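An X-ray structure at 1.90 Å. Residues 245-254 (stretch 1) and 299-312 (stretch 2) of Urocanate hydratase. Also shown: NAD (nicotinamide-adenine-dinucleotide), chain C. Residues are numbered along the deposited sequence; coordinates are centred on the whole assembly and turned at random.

Stretch 1, residues 245-254: GITPDIVTDQ
Stretch 2 (299-312) AMLELKKRGAIVFD

What does the helix that opens stretch 2 offer to stretch 1? Residues 299-305 are helical, with phi/psi near -60/-40, loosening to -71/-25 at Lys305, and two of their side chains reach across. Met300 (chi1 m, chi2 t, chi3 p) leaves its backbone sideways, but its end comes nearer: CG lies 4.2 Å from Val251 CG1, and CE lies 4.2 Å from Thr252 CA. One turn on, Leu303 (m, t) points toward stretch 1. Its CD1 is 3.9 Å from Val251 CG2, so the helix covers Val251 with apolar side chains, while its CD2 packs 4.0 Å from Pro248 CD. Thr247, the nearest backbone neighbour of Leu303 at 5.8 Å between CA atoms, sets its CG2 3.7 Å from Leu303 O.

How does the chain turn from helix to strand? Arg306, at phi/psi -87/7, is the first residue to leave helical angles, and Gly307 follows at 109/-1, where a CB would be jammed against the preceding carbonyl O. The turn is tied back to the helix by Gly307 N to Lys304 O at 3.1 Å and Ala308 N to Leu303 O at 3.0 Å, both hydrogen bonds. The Arg306 side chain (m, t, t, chi4 179°) is extended; its NE forms a salt bridge with Glu302 OE1 at 3.0 Å, though the hydrogen bond within it is weak. Thr247 (m) points toward this turn, with OG1 3.4 Å from Arg306 CB. Water 1 links the same two residues, 3.0 Å from Thr247 OG1 and accepting from Arg306 NH1 at 3.0 Å. NH1 also lies 3.8 Å from the CA of Gly245, whose phi/psi of 63/24 belongs to a Schellman motif.

Where do the two backbones come together? Ala308 (-67/147) brings its CB 3.2 Å from Pro248 O and 3.9 Å from Val251 CG2. Water 2 donates to both Asp249 O (2.8 Å) and Gly307 O (2.9 Å). The strands then run parallel, pairing Ile250 with Ile309 and Val251 with Val310 at CA-CA distances of 4.6 and 4.7 Å. Ile309 takes both of its backbone bonds from residues flanking Ile250: its N donates to Asp249 O at 2.9 Å (170°), and its O accepts from Val251 N at 2.9 Å (159°). Ile250 (m, t) and Ile309 (m, m) share one face of the sheet, CG1 of the former 4.3 Å from CB of the latter; Val251 and Val310, both t, occupy the other, Val251 CB 4.1 Å from Val310 CG2.

What closes the contact at Phe311? Its N donates to Val251 O at 3.0 Å; with the bond from Val251 N to Ile309 O, Val251 thus straddles Val310, whose CA approaches the same oxygen at 3.2 Å. Next, Thr252 (t) donates from OG1 to Phe311 O at 2.7 Å. Phe311 (p, chi2 94°) brings its ring under Thr252 CB, 3.7 Å from the centroid and 16° off the normal: a CH-pi contact over the face. Ile250 CG2 instead meets the ring edge, 3.8 Å from Phe311 CE2.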

# COMPACT_ATOMS: atom_id res chain seq x y z
N GLY A 245 -27.45 4.35 -38.38
CA GLY A 245 -26.90 3.09 -38.85
C GLY A 245 -25.45 3.15 -39.29
O GLY A 245 -25.01 2.34 -40.10
N ILE A 246 -24.70 4.12 -38.78
CA ILE A 246 -23.29 4.29 -39.08
C ILE A 246 -22.50 3.55 -38.01
O ILE A 246 -22.54 3.93 -36.84
CB ILE A 246 -22.92 5.77 -39.14
CG1 ILE A 246 -23.56 6.42 -40.37
CG2 ILE A 246 -21.44 5.95 -39.14
CD1 ILE A 246 -23.12 7.83 -40.62
N THR A 247 -21.80 2.48 -38.41
CA THR A 247 -21.00 1.69 -37.47
C THR A 247 -19.54 1.94 -37.80
O THR A 247 -19.07 1.51 -38.87
CB THR A 247 -21.31 0.19 -37.56
OG1 THR A 247 -22.70 -0.04 -37.33
CG2 THR A 247 -20.52 -0.60 -36.52
N PRO A 248 -18.80 2.66 -36.96
CA PRO A 248 -17.36 2.76 -37.18
C PRO A 248 -16.74 1.38 -37.03
O PRO A 248 -17.34 0.46 -36.47
CB PRO A 248 -16.89 3.71 -36.05
CG PRO A 248 -18.14 4.35 -35.52
CD PRO A 248 -19.23 3.34 -35.73
N ASP A 249 -15.51 1.26 -37.53
CA ASP A 249 -14.79 -0.01 -37.42
C ASP A 249 -14.27 -0.23 -36.02
O ASP A 249 -14.13 -1.38 -35.57
CB ASP A 249 -13.64 -0.03 -38.42
CG ASP A 249 -14.14 0.13 -39.86
OD1 ASP A 249 -14.88 -0.78 -40.28
OD2 ASP A 249 -13.84 1.16 -40.52
N ILE A 250 -13.99 0.86 -35.32
CA ILE A 250 -13.44 0.81 -33.96
C ILE A 250 -14.11 1.89 -33.14
O ILE A 250 -14.32 3.00 -33.62
CB ILE A 250 -11.93 1.03 -33.96
CG1 ILE A 250 -11.24 -0.07 -34.77
CG2 ILE A 250 -11.43 1.01 -32.52
CD1 ILE A 250 -9.78 0.25 -35.06
N VAL A 251 -14.45 1.58 -31.90
CA VAL A 251 -15.11 2.55 -31.05
C VAL A 251 -14.50 2.46 -29.66
O VAL A 251 -14.42 1.37 -29.09
CB VAL A 251 -16.62 2.31 -30.96
CG1 VAL A 251 -17.27 3.34 -30.01
CG2 VAL A 251 -17.25 2.33 -32.41
N THR A 252 -14.09 3.60 -29.12
CA THR A 252 -13.69 3.66 -27.70
C THR A 252 -14.12 5.02 -27.16
O THR A 252 -14.96 5.72 -27.75
CB THR A 252 -12.19 3.35 -27.53
OG1 THR A 252 -11.88 3.31 -26.12
CG2 THR A 252 -11.29 4.37 -28.19
N ASP A 253 -13.57 5.38 -25.99
CA ASP A 253 -13.92 6.63 -25.33
C ASP A 253 -12.75 6.96 -24.42
O ASP A 253 -12.15 6.06 -23.84
CB ASP A 253 -15.21 6.48 -24.52
CG ASP A 253 -15.54 7.75 -23.72
OD1 ASP A 253 -14.94 7.97 -22.64
OD2 ASP A 253 -16.38 8.54 -24.19
N GLN A 254 -12.39 8.23 -24.35
CA GLN A 254 -11.41 8.58 -23.35
C GLN A 254 -11.77 9.92 -22.74
O GLN A 254 -10.91 10.77 -22.48
CB GLN A 254 -10.00 8.54 -23.91
CG GLN A 254 -9.03 8.08 -22.82
CD GLN A 254 -7.65 7.91 -23.35
OE1 GLN A 254 -7.31 8.40 -24.44
NE2 GLN A 254 -6.87 7.06 -22.67
N ALA A 299 -24.93 2.84 -26.58
CA ALA A 299 -24.59 3.04 -27.99
C ALA A 299 -23.35 2.22 -28.37
O ALA A 299 -23.32 1.58 -29.42
CB ALA A 299 -24.40 4.53 -28.25
N MET A 300 -22.31 2.25 -27.52
CA MET A 300 -21.14 1.42 -27.77
C MET A 300 -21.51 -0.05 -27.87
O MET A 300 -20.99 -0.77 -28.73
CB MET A 300 -20.11 1.65 -26.65
CG MET A 300 -19.67 3.11 -26.61
SD MET A 300 -18.46 3.45 -25.30
CE MET A 300 -17.12 2.31 -25.66
N LEU A 301 -22.39 -0.51 -27.02
CA LEU A 301 -22.80 -1.89 -27.04
C LEU A 301 -23.54 -2.20 -28.36
O LEU A 301 -23.34 -3.20 -28.94
CB LEU A 301 -23.63 -2.22 -25.82
CG LEU A 301 -22.92 -2.49 -24.50
CD1 LEU A 301 -23.88 -2.43 -23.35
CD2 LEU A 301 -22.15 -3.77 -24.50
N GLU A 302 -24.34 -1.29 -28.83
CA GLU A 302 -25.04 -1.52 -30.07
C GLU A 302 -24.04 -1.54 -31.22
O GLU A 302 -24.13 -2.38 -32.08
CB GLU A 302 -26.12 -0.49 -30.26
CG GLU A 302 -26.95 -0.73 -31.49
CD GLU A 302 -27.80 -2.00 -31.47
OE1 GLU A 302 -27.96 -2.58 -32.57
OE2 GLU A 302 -28.34 -2.37 -30.40
N LEU A 303 -23.08 -0.62 -31.20
CA LEU A 303 -22.09 -0.58 -32.25
C LEU A 303 -21.31 -1.89 -32.26
O LEU A 303 -20.98 -2.41 -33.29
CB LEU A 303 -21.19 0.64 -32.15
CG LEU A 303 -21.87 2.00 -32.36
CD1 LEU A 303 -21.01 3.18 -31.99
CD2 LEU A 303 -22.51 2.17 -33.74
N LYS A 304 -21.04 -2.41 -31.09
CA LYS A 304 -20.33 -3.68 -30.98
C LYS A 304 -21.10 -4.80 -31.65
O LYS A 304 -20.52 -5.65 -32.33
CB LYS A 304 -20.09 -4.02 -29.52
CG LYS A 304 -19.57 -5.44 -29.29
CD LYS A 304 -19.21 -5.66 -27.79
CE LYS A 304 -18.72 -7.08 -27.52
NZ LYS A 304 -17.53 -7.34 -28.36
N LYS A 305 -22.42 -4.82 -31.46
CA LYS A 305 -23.26 -5.85 -32.06
C LYS A 305 -23.38 -5.68 -33.58
O LYS A 305 -23.60 -6.68 -34.28
CB LYS A 305 -24.60 -5.86 -31.37
N ARG A 306 -23.20 -4.48 -34.07
CA ARG A 306 -23.19 -4.28 -35.52
C ARG A 306 -21.80 -4.49 -36.13
O ARG A 306 -21.62 -4.25 -37.33
CB ARG A 306 -23.73 -2.89 -35.86
CG ARG A 306 -25.06 -2.64 -35.19
CD ARG A 306 -25.60 -1.25 -35.49
NE ARG A 306 -27.00 -1.16 -35.07
CZ ARG A 306 -27.75 -0.07 -35.18
NH1 ARG A 306 -27.26 1.07 -35.69
NH2 ARG A 306 -29.01 -0.13 -34.77
N GLY A 307 -20.84 -4.96 -35.33
CA GLY A 307 -19.55 -5.37 -35.85
C GLY A 307 -18.37 -4.48 -35.53
O GLY A 307 -17.24 -4.82 -35.91
N ALA A 308 -18.56 -3.37 -34.82
CA ALA A 308 -17.43 -2.54 -34.43
C ALA A 308 -16.55 -3.28 -33.44
O ALA A 308 -17.04 -4.11 -32.66
CB ALA A 308 -17.91 -1.23 -33.81
N ILE A 309 -15.25 -3.02 -33.50
CA ILE A 309 -14.34 -3.44 -32.43
C ILE A 309 -14.45 -2.35 -31.35
O ILE A 309 -13.99 -1.22 -31.55
CB ILE A 309 -12.90 -3.58 -32.94
CG1 ILE A 309 -12.81 -4.58 -34.11
CG2 ILE A 309 -11.98 -4.04 -31.80
CD1 ILE A 309 -13.44 -5.92 -33.81
N VAL A 310 -15.01 -2.70 -30.21
CA VAL A 310 -15.33 -1.73 -29.17
C VAL A 310 -14.51 -2.04 -27.93
O VAL A 310 -14.36 -3.21 -27.55
CB VAL A 310 -16.84 -1.76 -28.88
CG1 VAL A 310 -17.26 -0.77 -27.76
CG2 VAL A 310 -17.65 -1.55 -30.20
N PHE A 311 -13.95 -1.01 -27.30
CA PHE A 311 -13.17 -1.29 -26.10
C PHE A 311 -13.13 -0.09 -25.17
O PHE A 311 -13.35 1.05 -25.58
CB PHE A 311 -11.73 -1.76 -26.45
CG PHE A 311 -10.87 -0.68 -27.03
CD1 PHE A 311 -10.03 0.07 -26.21
CD2 PHE A 311 -10.93 -0.37 -28.37
CE1 PHE A 311 -9.23 1.09 -26.73
CE2 PHE A 311 -10.13 0.64 -28.93
CZ PHE A 311 -9.27 1.39 -28.10
N ASP A 312 -12.90 -0.41 -23.90
CA ASP A 312 -12.70 0.57 -22.84
C ASP A 312 -11.24 0.99 -22.82
O ASP A 312 -10.33 0.14 -22.80
CB ASP A 312 -13.14 -0.10 -21.52
CG ASP A 312 -13.00 0.80 -20.29
OD1 ASP A 312 -12.12 1.67 -20.26
OD2 ASP A 312 -13.78 0.55 -19.33
PA NAD C . -9.06 15.23 -18.99
O1A NAD C . -10.15 15.45 -17.95
O2A NAD C . -7.92 16.13 -19.25
O5B NAD C . -9.93 15.37 -20.44
C5B NAD C . -11.15 14.75 -20.43
C4B NAD C . -11.87 15.30 -21.75
O4B NAD C . -13.17 14.80 -21.91
C3B NAD C . -11.97 16.84 -21.49
O3B NAD C . -11.48 17.53 -22.56
C2B NAD C . -13.51 17.05 -21.34
O2B NAD C . -13.95 18.22 -21.91
C1B NAD C . -14.00 15.93 -22.25
N9A NAD C . -15.35 15.46 -21.95
C8A NAD C . -15.99 15.29 -20.73
N7A NAD C . -17.22 14.85 -20.84
C5A NAD C . -17.41 14.69 -22.21
C6A NAD C . -18.51 14.26 -22.97
N6A NAD C . -19.67 13.87 -22.39
N1A NAD C . -18.42 14.21 -24.33
C2A NAD C . -17.24 14.65 -24.86
N3A NAD C . -16.12 15.08 -24.26
C4A NAD C . -16.24 15.09 -22.92
O3 NAD C . -8.82 13.70 -18.79
PN NAD C . -7.56 12.99 -19.45
O1N NAD C . -6.19 13.13 -18.84
O2N NAD C . -7.74 13.04 -20.95
O5D NAD C . -7.84 11.32 -19.16
C5D NAD C . -9.11 10.86 -19.66
C4D NAD C . -9.31 9.44 -19.21
O4D NAD C . -8.17 8.64 -19.47
C3D NAD C . -9.37 9.57 -17.60
O3D NAD C . -10.39 8.75 -17.05
C2D NAD C . -7.97 9.03 -17.13
O2D NAD C . -7.96 8.32 -15.96
C1D NAD C . -7.98 7.95 -18.26
N1N NAD C . -6.81 7.08 -18.40
C2N NAD C . -6.73 6.19 -17.34
C3N NAD C . -5.74 5.22 -17.29
C7N NAD C . -5.71 4.33 -16.04
O7N NAD C . -5.23 3.19 -16.02
N7N NAD C . -6.19 4.88 -14.86
C4N NAD C . -4.85 5.18 -18.37
C5N NAD C . -4.97 6.09 -19.42
C6N NAD C . -6.00 7.05 -19.44
O HOH W 1 -24.57 2.09 -36.39
O HOH W 2 -14.88 -3.63 -37.08